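Local coordinates for protein beta-fructofuranosidase, insoluble isoenzyme CWINV1 (Arabidopsis thaliana, PDB 2OXB) that hydrolyses sucrose and 1-kestose, and to a lesser extent neokestose and levan, as a cell-wall invertase of the glycoside hydrolase 32 family, at residues A[64-69]-A[75-80]; A[272-277]-A[314-319]; A[429-432]-A[438-441]; A[449-452]-A[457-460]. The protein carries 1 engineered substitution. All coordinates share one frame; numbering follows the deposited sequence.

Interaction 1. Residues A[64-69]-A[75-80]; sequences PAIFPS and NGCWSG. With FRU (beta-D-fructofuranose), chain B.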
loop_
_atom_site.group_PDB
_atom_site.type_symbol
_atom_site.label_atom_id
_atom_site.label_comp_id
_atom_site.label_asym_id
_atom_site.label_seq_id
_atom_site.Cartn_x
_atom_site.Cartn_y
_atom_site.Cartn_z
ATOM N N PRO A 64 7.287 8.251 21.468
ATOM C CA PRO A 64 7.541 9.054 20.262
ATOM C C PRO A 64 9.007 9.489 20.123
ATOM O O PRO A 64 9.614 9.925 21.094
ATOM C CB PRO A 64 6.595 10.228 20.447
ATOM C CG PRO A 64 5.403 9.571 21.044
ATOM C CD PRO A 64 5.993 8.631 22.074
ATOM N N ALA A 65 9.549 9.391 18.910
ATOM C CA ALA A 65 10.951 9.722 18.638
ATOM C C ALA A 65 11.215 11.094 18.008
ATOM O O ALA A 65 12.150 11.807 18.404
ATOM C CB ALA A 65 11.565 8.638 17.762
ATOM N N ILE A 66 10.420 11.438 17.000
ATOM C CA ILE A 66 10.547 12.723 16.325
ATOM C C ILE A 66 9.267 13.491 16.647
ATOM O O ILE A 66 8.170 13.065 16.283
ATOM C CB ILE A 66 10.677 12.571 14.773
ATOM C CG1 ILE A 66 11.715 11.505 14.419
ATOM C CG2 ILE A 66 11.120 13.891 14.153
ATOM C CD1 ILE A 66 13.122 11.851 14.846
ATOM N N PHE A 67 9.428 14.609 17.350
ATOM C CA PHE A 67 8.326 15.481 17.756
ATOM C C PHE A 67 8.896 16.884 17.926
ATOM O O PHE A 67 10.099 17.042 18.150
ATOM C CB PHE A 67 7.711 14.991 19.078
ATOM C CG PHE A 67 8.720 14.692 20.149
ATOM C CD1 PHE A 67 9.185 15.699 20.990
ATOM C CD2 PHE A 67 9.268 13.418 20.261
ATOM C CE1 PHE A 67 10.190 15.447 21.921
ATOM C CE2 PHE A 67 10.274 13.153 21.186
ATOM C CZ PHE A 67 10.740 14.175 22.020
ATOM N N PRO A 68 8.044 17.919 17.797
ATOM C CA PRO A 68 8.420 19.331 17.926
ATOM C C PRO A 68 9.143 19.681 19.229
ATOM O O PRO A 68 8.536 19.701 20.303
ATOM C CB PRO A 68 7.082 20.047 17.786
ATOM C CG PRO A 68 6.363 19.186 16.819
ATOM C CD PRO A 68 6.643 17.803 17.355
ATOM N N SER A 69 10.442 19.962 19.116
ATOM C CA SER A 69 11.283 20.313 20.264
ATOM C C SER A 69 12.507 21.076 19.766
ATOM O O SER A 69 13.619 20.872 20.243
ATOM C CB SER A 69 11.757 19.055 20.995
ATOM O OG SER A 69 12.784 18.407 20.265
ATOM N N ASN A 75 6.652 23.443 14.530
ATOM C CA ASN A 75 5.249 23.395 14.138
ATOM C C ASN A 75 4.731 22.059 13.605
ATOM O O ASN A 75 3.567 21.942 13.193
ATOM C CB ASN A 75 4.966 24.523 13.152
ATOM C CG ASN A 75 4.740 25.841 13.853
ATOM O OD1 ASN A 75 3.690 26.049 14.450
ATOM N ND2 ASN A 75 5.730 26.727 13.812
ATOM N N GLY A 76 5.582 21.041 13.640
ATOM C CA GLY A 76 5.159 19.735 13.170
ATOM C C GLY A 76 6.281 18.806 12.766
ATOM O O GLY A 76 7.353 19.236 12.350
ATOM N N CYS A 77 6.033 17.515 12.904
ATOM C CA CYS A 77 7.025 16.531 12.524
ATOM C C CYS A 77 6.416 15.647 11.462
ATOM O O CYS A 77 5.835 14.599 11.761
ATOM C CB CYS A 77 7.456 15.690 13.723
ATOM S SG CYS A 77 8.815 16.383 14.636
ATOM N N TRP A 78 6.562 16.100 10.219
ATOM C CA TRP A 78 6.035 15.413 9.051
ATOM C C TRP A 78 6.813 14.154 8.638
ATOM O O TRP A 78 7.897 13.868 9.150
ATOM C CB TRP A 78 5.932 16.417 7.886
ATOM C CG TRP A 78 4.819 17.439 8.078
ATOM C CD1 TRP A 78 4.186 17.762 9.254
ATOM C CD2 TRP A 78 4.185 18.229 7.061
ATOM N NE1 TRP A 78 3.196 18.695 9.025
ATOM C CE2 TRP A 78 3.175 18.999 7.692
ATOM C CE3 TRP A 78 4.365 18.358 5.680
ATOM C CZ2 TRP A 78 2.358 19.881 6.990
ATOM C CZ3 TRP A 78 3.545 19.238 4.979
ATOM C CH2 TRP A 78 2.554 19.988 5.639
ATOM N N SER A 79 6.215 13.402 7.715
ATOM C CA SER A 79 6.763 12.158 7.181
ATOM C C SER A 79 8.237 12.251 6.798
ATOM O O SER A 79 8.733 13.310 6.424
ATOM C CB SER A 79 5.952 11.730 5.959
ATOM O OG SER A 79 4.581 11.994 6.164
ATOM N N GLY A 80 8.925 11.118 6.895
ATOM C CA GLY A 80 10.334 11.058 6.562
ATOM C C GLY A 80 10.700 9.634 6.200
ATOM O O GLY A 80 9.814 8.816 5.928
HETATM C C1 FRU B . 0.112 12.398 3.379
HETATM C C2 FRU B . 0.539 13.727 4.016
HETATM C C3 FRU B . 2.032 14.012 3.763
HETATM C C4 FRU B . 2.462 14.768 4.987
HETATM C C5 FRU B . 1.552 14.160 6.054
HETATM C C6 FRU B . 0.986 15.172 7.029
HETATM O O1 FRU B . 0.189 12.451 1.966
HETATM O O2 FRU B . -0.234 14.940 3.692
HETATM O O3 FRU B . 2.274 14.783 2.589
HETATM O O4 FRU B . 3.844 14.551 5.292
HETATM O O5 FRU B . 0.448 13.549 5.401
HETATM O O6 FRU B . 2.039 15.620 7.864
#

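Interaction 2. Residues A[272-277]-A[314-319]; sequences GKYYAS and IPRKIW. With FRU (beta-D-fructofuranose), chain B.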
loop_
_atom_site.group_PDB
_atom_site.type_symbol
_atom_site.label_atom_id
_atom_site.label_comp_id
_atom_site.label_asym_id
_atom_site.label_seq_id
_atom_site.Cartn_x
_atom_site.Cartn_y
_atom_site.Cartn_z
ATOM N N GLY A 272 -7.707 0.718 -4.462
ATOM C CA GLY A 272 -8.749 0.924 -3.467
ATOM C C GLY A 272 -8.295 1.941 -2.437
ATOM O O GLY A 272 -7.690 2.934 -2.805
ATOM N N LYS A 273 -8.556 1.711 -1.156
ATOM C CA LYS A 273 -8.146 2.681 -0.153
ATOM C C LYS A 273 -6.687 2.525 0.257
ATOM O O LYS A 273 -6.374 1.855 1.243
ATOM C CB LYS A 273 -9.034 2.585 1.090
ATOM C CG LYS A 273 -9.003 3.832 1.973
ATOM C CD LYS A 273 -9.734 5.004 1.317
ATOM C CE LYS A 273 -11.230 5.007 1.629
ATOM N NZ LYS A 273 -11.551 5.228 3.087
ATOM N N TYR A 274 -5.789 3.165 -0.482
ATOM C CA TYR A 274 -4.376 3.075 -0.166
ATOM C C TYR A 274 -3.730 4.448 -0.194
ATOM O O TYR A 274 -4.135 5.298 -0.981
ATOM C CB TYR A 274 -3.687 2.194 -1.198
ATOM C CG TYR A 274 -2.608 1.307 -0.642
ATOM C CD1 TYR A 274 -2.878 0.452 0.422
ATOM C CD2 TYR A 274 -1.341 1.261 -1.225
ATOM C CE1 TYR A 274 -1.932 -0.434 0.896
ATOM C CE2 TYR A 274 -0.371 0.369 -0.756
ATOM C CZ TYR A 274 -0.686 -0.483 0.311
ATOM O OH TYR A 274 0.218 -1.415 0.775
ATOM N N TYR A 275 -2.722 4.676 0.647
ATOM C CA TYR A 275 -2.049 5.969 0.622
ATOM C C TYR A 275 -0.786 6.090 1.460
ATOM O O TYR A 275 -0.549 5.316 2.376
ATOM C CB TYR A 275 -3.022 7.068 1.024
ATOM C CG TYR A 275 -2.632 8.431 0.516
ATOM C CD1 TYR A 275 -2.431 8.658 -0.862
ATOM C CD2 TYR A 275 -2.527 9.520 1.396
ATOM C CE1 TYR A 275 -2.143 9.936 -1.344
ATOM C CE2 TYR A 275 -2.243 10.796 0.925
ATOM C CZ TYR A 275 -2.057 11.000 -0.442
ATOM O OH TYR A 275 -1.825 12.274 -0.896
ATOM N N ALA A 276 0.024 7.087 1.123
ATOM C CA ALA A 276 1.265 7.361 1.826
ATOM C C ALA A 276 2.219 6.168 1.813
ATOM O O ALA A 276 3.164 6.118 2.607
ATOM C CB ALA A 276 0.958 7.779 3.252
ATOM N N SER A 277 1.993 5.226 0.894
ATOM C CA SER A 277 2.827 4.020 0.797
ATOM C C SER A 277 4.339 4.284 0.707
ATOM O O SER A 277 4.776 5.307 0.187
ATOM C CB SER A 277 2.374 3.147 -0.393
ATOM O OG SER A 277 2.615 3.771 -1.654
ATOM N N ILE A 314 -1.035 -4.721 6.034
ATOM C CA ILE A 314 0.006 -5.709 6.231
ATOM C C ILE A 314 1.167 -5.442 5.296
ATOM O O ILE A 314 0.982 -5.223 4.097
ATOM C CB ILE A 314 -0.497 -7.147 5.973
ATOM C CG1 ILE A 314 0.644 -8.129 6.222
ATOM C CG2 ILE A 314 -0.984 -7.280 4.531
ATOM C CD1 ILE A 314 0.349 -9.517 5.739
ATOM N N PRO A 315 2.389 -5.458 5.840
ATOM C CA PRO A 315 3.575 -5.216 5.023
ATOM C C PRO A 315 3.530 -6.136 3.814
ATOM O O PRO A 315 3.344 -7.326 3.959
ATOM C CB PRO A 315 4.716 -5.542 5.982
ATOM C CG PRO A 315 4.154 -5.105 7.315
ATOM C CD PRO A 315 2.756 -5.687 7.251
ATOM N N ARG A 316 3.660 -5.579 2.620
ATOM C CA ARG A 316 3.629 -6.397 1.415
ATOM C C ARG A 316 5.042 -6.581 0.893
ATOM O O ARG A 316 5.956 -5.839 1.253
ATOM C CB ARG A 316 2.758 -5.739 0.314
ATOM C CG ARG A 316 1.214 -5.803 0.504
ATOM C CD ARG A 316 0.550 -4.464 0.141
ATOM N NE ARG A 316 -0.920 -4.462 -0.040
ATOM C CZ ARG A 316 -1.819 -4.951 0.820
ATOM N NH1 ARG A 316 -1.433 -5.523 1.962
ATOM N NH2 ARG A 316 -3.115 -4.828 0.551
ATOM N N LYS A 317 5.210 -7.598 0.062
ATOM C CA LYS A 317 6.490 -7.854 -0.572
ATOM C C LYS A 317 6.244 -7.552 -2.040
ATOM O O LYS A 317 5.351 -8.134 -2.643
ATOM C CB LYS A 317 6.904 -9.319 -0.410
ATOM C CG LYS A 317 8.255 -9.663 -1.042
ATOM C CD LYS A 317 8.489 -11.179 -1.191
ATOM C CE LYS A 317 9.836 -11.454 -1.903
ATOM N NZ LYS A 317 10.140 -12.885 -2.230
ATOM N N ILE A 318 7.007 -6.628 -2.613
ATOM C CA ILE A 318 6.830 -6.290 -4.022
ATOM C C ILE A 318 8.043 -6.675 -4.875
ATOM O O ILE A 318 9.115 -7.006 -4.355
ATOM C CB ILE A 318 6.528 -4.777 -4.210
ATOM C CG1 ILE A 318 7.561 -3.906 -3.486
ATOM C CG2 ILE A 318 5.173 -4.473 -3.671
ATOM C CD1 ILE A 318 8.728 -3.493 -4.348
ATOM N N TRP A 319 7.863 -6.645 -6.191
ATOM C CA TRP A 319 8.928 -6.972 -7.126
ATOM C C TRP A 319 8.379 -7.080 -8.533
ATOM O O TRP A 319 7.229 -7.449 -8.744
ATOM C CB TRP A 319 9.600 -8.283 -6.734
ATOM C CG TRP A 319 8.771 -9.498 -6.997
ATOM C CD1 TRP A 319 8.809 -10.288 -8.096
ATOM C CD2 TRP A 319 7.790 -10.068 -6.124
ATOM N NE1 TRP A 319 7.918 -11.324 -7.965
ATOM C CE2 TRP A 319 7.279 -11.213 -6.762
ATOM C CE3 TRP A 319 7.296 -9.718 -4.866
ATOM C CZ2 TRP A 319 6.298 -12.017 -6.187
ATOM C CZ3 TRP A 319 6.319 -10.514 -4.293
ATOM C CH2 TRP A 319 5.831 -11.655 -4.955
HETATM C C1 FRU B . 0.112 12.398 3.379
HETATM C C2 FRU B . 0.539 13.727 4.016
HETATM C C3 FRU B . 2.032 14.012 3.763
HETATM C C4 FRU B . 2.462 14.768 4.987
HETATM C C5 FRU B . 1.552 14.160 6.054
HETATM C C6 FRU B . 0.986 15.172 7.029
HETATM O O1 FRU B . 0.189 12.451 1.966
HETATM O O2 FRU B . -0.234 14.940 3.692
HETATM O O3 FRU B . 2.274 14.783 2.589
HETATM O O4 FRU B . 3.844 14.551 5.292
HETATM O O5 FRU B . 0.448 13.549 5.401
HETATM O O6 FRU B . 2.039 15.620 7.864
#

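Interaction 3. Residues A[429-432]-A[438-441]; sequences IFKA and KYVV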
loop_
_atom_site.group_PDB
_atom_site.type_symbol
_atom_site.label_atom_id
_atom_site.label_comp_id
_atom_site.label_asym_id
_atom_site.label_seq_id
_atom_site.Cartn_x
_atom_site.Cartn_y
_atom_site.Cartn_z
ATOM N N ILE A 429 -14.937 -12.125 -16.577
ATOM C CA ILE A 429 -14.086 -12.354 -17.746
ATOM C C ILE A 429 -14.779 -11.960 -19.049
ATOM O O ILE A 429 -15.922 -12.330 -19.306
ATOM C CB ILE A 429 -13.666 -13.856 -17.894
ATOM C CG1 ILE A 429 -13.004 -14.377 -16.614
ATOM C CG2 ILE A 429 -12.742 -14.017 -19.096
ATOM C CD1 ILE A 429 -11.727 -13.682 -16.221
ATOM N N PHE A 430 -14.059 -11.222 -19.875
ATOM C CA PHE A 430 -14.570 -10.805 -21.160
ATOM C C PHE A 430 -13.452 -10.998 -22.170
ATOM O O PHE A 430 -12.306 -11.267 -21.796
ATOM C CB PHE A 430 -14.995 -9.340 -21.116
ATOM C CG PHE A 430 -16.114 -9.066 -20.155
ATOM C CD1 PHE A 430 -17.346 -9.698 -20.309
ATOM C CD2 PHE A 430 -15.939 -8.183 -19.094
ATOM C CE1 PHE A 430 -18.384 -9.458 -19.422
ATOM C CE2 PHE A 430 -16.970 -7.935 -18.201
ATOM C CZ PHE A 430 -18.199 -8.574 -18.363
ATOM N N LYS A 431 -13.789 -10.864 -23.448
ATOM C CA LYS A 431 -12.813 -11.015 -24.522
ATOM C C LYS A 431 -12.300 -9.639 -24.923
ATOM O O LYS A 431 -13.085 -8.718 -25.120
ATOM C CB LYS A 431 -13.459 -11.701 -25.733
ATOM C CG LYS A 431 -14.244 -12.973 -25.395
ATOM C CD LYS A 431 -14.574 -13.795 -26.644
ATOM C CE LYS A 431 -15.345 -15.062 -26.292
ATOM N NZ LYS A 431 -15.607 -15.941 -27.478
ATOM N N ALA A 432 -10.985 -9.496 -25.021
ATOM C CA ALA A 432 -10.401 -8.224 -25.411
ATOM C C ALA A 432 -10.954 -7.819 -26.775
ATOM O O ALA A 432 -11.346 -6.672 -26.977
ATOM C CB ALA A 432 -8.880 -8.336 -25.464
ATOM N N LYS A 438 -7.546 -13.159 -26.741
ATOM C CA LYS A 438 -7.043 -12.331 -25.663
ATOM C C LYS A 438 -8.221 -11.912 -24.818
ATOM O O LYS A 438 -9.181 -11.327 -25.309
ATOM C CB LYS A 438 -6.318 -11.107 -26.212
ATOM C CG LYS A 438 -4.834 -11.334 -26.431
ATOM C CD LYS A 438 -4.122 -11.582 -25.115
ATOM C CE LYS A 438 -2.621 -11.526 -25.294
ATOM N NZ LYS A 438 -1.892 -11.658 -24.004
ATOM N N TYR A 439 -8.133 -12.221 -23.534
ATOM C CA TYR A 439 -9.199 -11.929 -22.601
ATOM C C TYR A 439 -8.821 -10.871 -21.567
ATOM O O TYR A 439 -7.642 -10.584 -21.345
ATOM C CB TYR A 439 -9.595 -13.236 -21.911
ATOM C CG TYR A 439 -10.091 -14.307 -22.868
ATOM C CD1 TYR A 439 -11.452 -14.628 -22.939
ATOM C CD2 TYR A 439 -9.216 -14.965 -23.735
ATOM C CE1 TYR A 439 -11.935 -15.572 -23.852
ATOM C CE2 TYR A 439 -9.686 -15.913 -24.658
ATOM C CZ TYR A 439 -11.045 -16.209 -24.710
ATOM O OH TYR A 439 -11.532 -17.122 -25.616
ATOM N N VAL A 440 -9.835 -10.274 -20.949
ATOM C CA VAL A 440 -9.607 -9.271 -19.917
ATOM C C VAL A 440 -10.231 -9.770 -18.615
ATOM O O VAL A 440 -11.414 -10.152 -18.562
ATOM C CB VAL A 440 -10.236 -7.892 -20.262
ATOM C CG1 VAL A 440 -9.848 -6.871 -19.202
ATOM C CG2 VAL A 440 -9.790 -7.427 -21.629
ATOM N N VAL A 441 -9.419 -9.773 -17.568
ATOM C CA VAL A 441 -9.885 -10.214 -16.270
ATOM C C VAL A 441 -10.164 -9.033 -15.365
ATOM O O VAL A 441 -9.264 -8.288 -14.988
ATOM C CB VAL A 441 -8.864 -11.095 -15.583
ATOM C CG1 VAL A 441 -9.465 -11.656 -14.301
ATOM C CG2 VAL A 441 -8.433 -12.193 -16.519
#

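Interaction 4. Residues A[449-452]-A[457-460]; sequences RSSL and DKTT. With NAG (2-acetamido-2-deoxy-beta-D-glucopyranose), chain C.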
loop_
_atom_site.group_PDB
_atom_site.type_symbol
_atom_site.label_atom_id
_atom_site.label_comp_id
_atom_site.label_asym_id
_atom_site.label_seq_id
_atom_site.Cartn_x
_atom_site.Cartn_y
_atom_site.Cartn_z
ATOM N N ARG A 449 -23.150 -2.464 -0.453
ATOM C CA ARG A 449 -23.931 -3.032 0.647
ATOM C C ARG A 449 -23.027 -3.530 1.785
ATOM O O ARG A 449 -23.461 -4.322 2.616
ATOM C CB ARG A 449 -24.822 -4.196 0.159
ATOM C CG ARG A 449 -26.124 -3.795 -0.582
ATOM C CD ARG A 449 -25.907 -3.532 -2.072
ATOM N NE ARG A 449 -26.501 -2.267 -2.512
ATOM C CZ ARG A 449 -27.790 -1.951 -2.392
ATOM N NH1 ARG A 449 -28.644 -2.809 -1.845
ATOM N NH2 ARG A 449 -28.223 -0.768 -2.811
ATOM N N SER A 450 -21.781 -3.061 1.827
ATOM C CA SER A 450 -20.844 -3.484 2.865
ATOM C C SER A 450 -21.353 -3.304 4.292
ATOM O O SER A 450 -20.890 -3.996 5.203
ATOM C CB SER A 450 -19.503 -2.752 2.719
ATOM O OG SER A 450 -18.689 -3.349 1.715
ATOM N N SER A 451 -22.293 -2.385 4.496
ATOM C CA SER A 451 -22.827 -2.155 5.830
ATOM C C SER A 451 -24.217 -1.598 5.720
ATOM O O SER A 451 -24.668 -1.260 4.623
ATOM C CB SER A 451 -21.968 -1.167 6.600
ATOM O OG SER A 451 -22.320 0.155 6.274
ATOM N N LEU A 452 -24.894 -1.505 6.862
ATOM C CA LEU A 452 -26.263 -0.992 6.915
ATOM C C LEU A 452 -26.330 0.499 7.205
ATOM O O LEU A 452 -27.317 1.157 6.868
ATOM C CB LEU A 452 -27.075 -1.747 7.974
ATOM C CG LEU A 452 -27.636 -3.108 7.586
ATOM C CD1 LEU A 452 -28.242 -3.773 8.796
ATOM C CD2 LEU A 452 -28.675 -2.918 6.493
ATOM N N ASP A 457 -17.977 5.101 3.606
ATOM C CA ASP A 457 -17.364 5.214 2.290
ATOM C C ASP A 457 -17.713 3.963 1.477
ATOM O O ASP A 457 -16.915 3.035 1.382
ATOM C CB ASP A 457 -15.852 5.338 2.475
ATOM C CG ASP A 457 -15.201 6.208 1.430
ATOM O OD1 ASP A 457 -14.053 6.654 1.656
ATOM O OD2 ASP A 457 -15.837 6.441 0.384
ATOM N N LYS A 458 -18.913 3.942 0.903
ATOM C CA LYS A 458 -19.391 2.800 0.107
ATOM C C LYS A 458 -18.869 2.713 -1.332
ATOM O O LYS A 458 -19.306 1.837 -2.089
ATOM C CB LYS A 458 -20.926 2.803 0.046
ATOM C CG LYS A 458 -21.607 1.722 0.865
ATOM C CD LYS A 458 -21.347 1.922 2.352
ATOM C CE LYS A 458 -21.940 0.784 3.160
ATOM N NZ LYS A 458 -21.416 -0.523 2.673
ATOM N N THR A 459 -17.954 3.606 -1.709
ATOM C CA THR A 459 -17.424 3.606 -3.064
ATOM C C THR A 459 -16.723 2.298 -3.406
ATOM O O THR A 459 -15.831 1.836 -2.694
ATOM C CB THR A 459 -16.432 4.796 -3.325
ATOM O OG1 THR A 459 -15.074 4.360 -3.159
ATOM C CG2 THR A 459 -16.710 5.951 -2.371
ATOM N N THR A 460 -17.160 1.711 -4.514
ATOM C CA THR A 460 -16.619 0.463 -5.018
ATOM C C THR A 460 -15.350 0.723 -5.829
ATOM O O THR A 460 -15.272 1.693 -6.591
ATOM C CB THR A 460 -17.652 -0.245 -5.910
ATOM O OG1 THR A 460 -18.786 -0.606 -5.115
ATOM C CG2 THR A 460 -17.055 -1.484 -6.554
HETATM C C1 NAG C . -9.895 9.479 2.876
HETATM C C2 NAG C . -10.547 9.140 1.526
HETATM C C3 NAG C . -12.007 9.630 1.437
HETATM C C4 NAG C . -12.818 9.365 2.709
HETATM C C5 NAG C . -11.997 9.892 3.882
HETATM C C6 NAG C . -12.645 9.836 5.260
HETATM C C7 NAG C . -10.243 10.826 -0.179
HETATM C C8 NAG C . -9.821 12.199 0.337
HETATM N N2 NAG C . -9.780 9.750 0.455
HETATM O O3 NAG C . -12.653 9.026 0.325
HETATM O O4 NAG C . -14.054 10.054 2.623
HETATM O O5 NAG C . -10.767 9.166 3.958
HETATM O O6 NAG C . -11.830 10.495 6.224
HETATM O O7 NAG C . -10.993 10.751 -1.150
#

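Interaction 1. Residues A[64-69]-A[75-80]
Phe67 and Cys77 bring the two backbones nearest, with Phe67 CA 5.5 Å from Cys77 CA, yet the segments share no hydrogen bond and the register holds for just one further pair, Pro68 with Gly76. Side chains do the joining. Cys77 projects toward 64-69, and with its SG beside its own backbone N (chi1 -88°) the sulfur settles against the backbone of Phe67 and a methyl of Ile66: Cys77 SG lies 3.3 Å from Phe67 CA and 3.4 Å from Ile66 CG2. Pro68 closes this small group from the next position, its CD 3.8 Å from Cys77 SG, while the far corner of its ring, CG, comes 3.8 Å from Gly76 N. At the backbone angles of Gly76 a side chain would collide with the preceding carbonyl oxygen, which only glycine avoids. Beyond the sulfur the chain turns to the substrate. Trp78 points away from 64-69 and presents one face of its indole to the fructose, whose O6 stands 3.2 Å above the ring plane, displaced from the ring centre; Ser79 OG lies 2.8 Å from O4 of the fructose and is hydrogen-bonded to the active-site Asp19. The segments connect the outermost strand of one blade, 60-66, to strand 77-81 at the start of the next, in the five-bladed beta-propeller of this family. Cys77 O, held by Gln35 NE2, ties the same strand to a second substrate-binding residue. The contact is thus an apolar one through the Cys77 sulfur, made by a strand whose next two residues, Trp78 and Ser79, meet the sugar.

Interaction 2. Residues A[272-277]-A[314-319]
Tyr274 and Arg316 make a compact, buried contact of phenol against arginine, between the loop leading into strand 278-282 and strand 316-320 of the same propeller blade. The two side chains reach past each other in opposite directions, the arginine with a bend at chi2 (138°), and ring and guanidinium planes are 25° apart. Tyr274 OH lies 3.1 Å from Arg316 CD, so the hydroxyl meets the aliphatic part of the arginine, while Tyr274 CE1 sits over one face of the guanidinium. The angle at Arg316 NE is too poor for a hydrogen bond to Tyr274 OH. The arginine spends its polar end elsewhere: NH1 donates to Ile314 O at 3.2 Å, in the carbonyl plane and on a lone pair, and forms a salt bridge with Glu485 of the C-terminal domain. Replacing Arg316 with a leucine would probably leave Glu485 without its countercharge and Tyr274 without the flat group beside its ring. Next along the loop, Tyr275 turns to the substrate, its CE2 3.1 Å from O1 of the fructose and its OH bonded to the engineered Gln199. Van der Waals contact with the phenol and polar bonds at NH1 therefore together hold the guanidinium, behind a loop whose next tyrosine touches the sugar.

Interaction 3. Residues A[429-432]-A[438-441]
The ring of Tyr439 is approached obliquely by its cross-strand neighbours: Lys431 CG lies 3.8 Å from Tyr439 CE1, and Ile429 CG2 is 4.1 Å from Tyr439 CD1. Lys431 and Tyr439 run side by side in the same direction, the extended methylene chain following the phenol, whereas Ile429 crosses the tyrosine at about a right angle. Leu378 and Pro469, from loops, also touch the Tyr439 side chain. The other flat group, the ring of Phe430, leads away from 438-441 and packs on Asp382 and Ile384. On the side of the sheet that carries Ile429 and Val441, these two side chains lie next to each other. Folding the ethyl arm of Ile429 about chi2 (-62°) brings its CD1 up to both methyls of the valine, 3.6 Å from Val441 CG1 and just as near CG2. Val440 occupies the other side together with Phe430, and its CG2 also meets Ala432 CB at 4.0 Å. The backbones bind these side chains into one unit. Phe430 and Val440 form an antiparallel hydrogen-bonded pair, with Phe430 N giving to Val440 O at 3.1 Å and Val440 N to Phe430 O at 2.8 Å. A third bond, from Ala432 N to Lys438 O, joins the chains at the mouth of the connecting loop. Between the strand axes the angle is 154°, so the antiparallel pair carries a twist. Two consecutive antiparallel strands joined by a short loop make a beta hairpin, here of strands 423-431 and 439-446 in the C-terminal beta-sandwich of this family.

Interaction 4. Residues A[449-452]-A[457-460]
Lys458 supplies most of the van der Waals contact, reaching across to Ser450 and Ser451. Its chain bends twice, at chi2 (65°) and again at chi4 (55°), and this carries the terminal carbon and ammonium group in against the opposite backbone. Lys458 CE lies 3.2 Å from Ser451 OG. The ammonium also stands close to the backbone N atoms of Ser450 and Ser451, but all three are donors, so these approaches are not bonds and their exact closeness is doubtful at this resolution. Among the hydrogen bonds, the acceptor for Lys458 NZ is Gln447 O, just before the first segment, while Ser450 OG pairs with Thr423 OG1. Thr460 OG1 is bonded to Gln447 N, so the same residue is held from both its carbonyl and its amide side. Both segments belong to the irregular loop that links strands 439-446 and 461-465, adjacent strands in a sheet of the C-terminal beta-sandwich. The sugar and charge contacts lie at the other end, on Asp457. Its OD1 accepts a hydrogen bond of 3.1 Å from O3 of the N-acetylglucosamine carried by Asn295, a residue of the N-terminal domain. OD1 also forms a long, weak ion pair with Lys273. Exchanging Asp457 for an alanine would probably leave the glycan O3 without this acceptor and Lys273 without the weak countercharge. The backbone of Asp457 is hydrogen-bonded to that of Ser297, again between the two domains.

Overall arrangement
The four contacts follow one another along the chain without overlap, and they divide between two domains. Interactions 1 and 2 belong to the N-terminal propeller, in different blades; their centres are about 23 Å apart, but both reach the same fructose, which marks the substrate pocket between them. Interactions 3 and 4 belong to the C-terminal sandwich, with centres about 27 Å apart, interaction 3 at the start of strand 439-446 and interaction 4 in the loop that follows it. Interaction 3 lies far from the pocket, its centre about 49 Å from that of interaction 1. Interactions 2 and 4, about 22 Å apart between centres, touch across the domain boundary through the weak pair Lys273 and Asp457, near a glycan.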